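AvmM (Streptomyces sp. NBRC 109436, PDB 7FE6) catalyses macrocyclization through dehydration and Michael-type addition in the biosynthesis of alchivemycin A. Local coordinates at the interface of chains A and B. Residues are numbered along the deposited sequence; one frame, centred on the assembly and turned at random. Chains: chain A/B, AvmM.

The interface of chains A and B. Residues chain A 33-34, 188, 191, 193; chain B 42, 88, 139, 141.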
loop_
_atom_site.group_PDB
_atom_site.type_symbol
_atom_site.label_atom_id
_atom_site.label_comp_id
_atom_site.label_asym_id
_atom_site.label_seq_id
_atom_site.Cartn_x
_atom_site.Cartn_y
_atom_site.Cartn_z
ATOM N N ALA A 33 -6.547 10.150 2.731
ATOM C CA ALA A 33 -6.339 10.961 1.536
ATOM C C ALA A 33 -6.743 12.420 1.750
ATOM O O ALA A 33 -6.353 13.283 0.948
ATOM C CB ALA A 33 -7.098 10.365 0.353
ATOM N N VAL A 34 -7.555 12.709 2.772
ATOM C CA VAL A 34 -7.858 14.075 3.177
ATOM C C VAL A 34 -7.659 14.169 4.684
ATOM O O VAL A 34 -8.185 13.339 5.442
ATOM C CB VAL A 34 -9.284 14.524 2.784
ATOM C CG1 VAL A 34 -9.531 15.904 3.296
ATOM C CG2 VAL A 34 -9.482 14.499 1.253
ATOM N N ARG A 188 -4.730 15.632 0.648
ATOM C CA ARG A 188 -5.070 17.037 0.752
ATOM C C ARG A 188 -5.238 17.385 2.222
ATOM O O ARG A 188 -5.704 16.561 3.020
ATOM C CB ARG A 188 -6.349 17.359 -0.013
ATOM C CG ARG A 188 -6.206 17.322 -1.520
ATOM C CD ARG A 188 -7.420 17.953 -2.160
ATOM N NE ARG A 188 -8.661 17.343 -1.682
ATOM C CZ ARG A 188 -9.487 17.900 -0.793
ATOM N NH1 ARG A 188 -9.216 19.098 -0.279
ATOM N NH2 ARG A 188 -10.591 17.261 -0.420
ATOM N N GLU A 191 -10.936 20.391 3.421
ATOM C CA GLU A 191 -12.293 19.872 3.562
ATOM C C GLU A 191 -12.514 18.657 2.673
ATOM O O GLU A 191 -11.974 18.557 1.565
ATOM C CB GLU A 191 -13.360 20.923 3.234
ATOM C CG GLU A 191 -13.551 21.994 4.274
ATOM C CD GLU A 191 -14.578 23.029 3.835
ATOM O OE1 GLU A 191 -15.397 22.712 2.930
ATOM O OE2 GLU A 191 -14.572 24.153 4.394
ATOM N N PRO A 193 -14.754 15.677 0.481
ATOM C CA PRO A 193 -15.570 15.810 -0.726
ATOM C C PRO A 193 -17.011 16.094 -0.358
ATOM O O PRO A 193 -17.565 15.494 0.565
ATOM C CB PRO A 193 -15.429 14.450 -1.417
ATOM C CG PRO A 193 -15.009 13.487 -0.304
ATOM C CD PRO A 193 -14.159 14.324 0.610
ATOM N N GLU B 42 -13.193 10.167 -1.282
ATOM C CA GLU B 42 -12.026 10.710 -1.948
ATOM C C GLU B 42 -10.831 9.848 -1.603
ATOM O O GLU B 42 -10.637 9.475 -0.443
ATOM C CB GLU B 42 -11.778 12.160 -1.558
ATOM C CG GLU B 42 -10.561 12.783 -2.221
ATOM C CD GLU B 42 -10.595 14.296 -2.128
ATOM O OE1 GLU B 42 -11.706 14.856 -1.976
ATOM O OE2 GLU B 42 -9.513 14.923 -2.143
ATOM N N TRP B 88 -9.406 20.571 -9.975
ATOM C CA TRP B 88 -10.376 19.496 -10.126
ATOM C C TRP B 88 -11.043 19.564 -11.499
ATOM O O TRP B 88 -11.170 20.634 -12.095
ATOM C CB TRP B 88 -11.428 19.583 -9.024
ATOM C CG TRP B 88 -10.926 19.131 -7.690
ATOM C CD1 TRP B 88 -10.455 19.920 -6.668
ATOM C CD2 TRP B 88 -10.831 17.775 -7.228
ATOM N NE1 TRP B 88 -10.079 19.139 -5.599
ATOM C CE2 TRP B 88 -10.297 17.820 -5.910
ATOM C CE3 TRP B 88 -11.153 16.530 -7.792
ATOM C CZ2 TRP B 88 -10.069 16.661 -5.147
ATOM C CZ3 TRP B 88 -10.929 15.375 -7.035
ATOM C CH2 TRP B 88 -10.383 15.452 -5.721
ATOM N N HIS B 139 -5.812 12.881 -7.299
ATOM C CA HIS B 139 -6.796 12.885 -6.237
ATOM C C HIS B 139 -8.140 12.582 -6.887
ATOM O O HIS B 139 -8.466 13.154 -7.932
ATOM C CB HIS B 139 -6.822 14.241 -5.536
ATOM C CG HIS B 139 -5.497 14.651 -4.979
ATOM N ND1 HIS B 139 -5.139 14.440 -3.664
ATOM C CD2 HIS B 139 -4.443 15.268 -5.562
ATOM C CE1 HIS B 139 -3.918 14.905 -3.465
ATOM N NE2 HIS B 139 -3.475 15.416 -4.598
ATOM N N ARG B 141 -12.381 11.685 -6.581
ATOM C CA ARG B 141 -13.662 11.644 -5.892
ATOM C C ARG B 141 -14.598 10.724 -6.657
ATOM O O ARG B 141 -14.811 10.910 -7.858
ATOM C CB ARG B 141 -14.262 13.032 -5.767
ATOM C CG ARG B 141 -13.575 13.830 -4.728
ATOM C CD ARG B 141 -13.870 15.302 -4.870
ATOM N NE ARG B 141 -13.210 16.026 -3.798
ATOM C CZ ARG B 141 -12.963 17.326 -3.822
ATOM N NH1 ARG B 141 -13.313 18.042 -4.883
ATOM N NH2 ARG B 141 -12.353 17.897 -2.799
#
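B:Glu42 OE1, one carboxylate oxygen, takes hydrogen bonds from both chains: A:Arg188 NH2 reaches it at 3.1 Å and B:Arg141 NE, from its own chain, at 2.6 Å. The two donors come from opposite faces of the carboxylate plane, the first on the syn side but tilted out of the plane, the second from well above it on the other face. This is a side-on arginine-carboxylate salt bridge between two copies of AvmM, joining strand 183-189 of chain A to strand 40-49 of chain B. Its other half is A:Arg188 NE to B:Glu42 OE2, 2.6 Å and nearly straight (161° at H), lying in the guanidinium plane and using the syn lone pair. The two flat groups are still turned 36° against each other. A bend at chi3 (-54°) swings the guanidinium of A:Arg188 across the glutamate. A:Arg188 NH2 also donates in plane to the backbone carbonyl A:Glu191 O at 2.7 Å, which fixes the group's rotation from its own side. B:Arg141, edge-on to this guanidinium and with its own plane steeply turned, lays a flat face against the ring of B:Trp88; with two arginines beside it, B:Glu42 is likely to stay ionised. An alanine in place of A:Arg188 lacks both the guanidinium and CG, and would probably leave the charge of B:Glu42 without its mate from chain A and open a gap beside the ring of B:His139. Around the carboxylate, A:Val34 CG2 touches B:Glu42 CD at 3.6 Å, and A:Pro193 lays CG on B:Glu42 CB and CB along the stem of B:Arg141. Three copies make up the deposited assembly, and this contact may owe something to crystal packing.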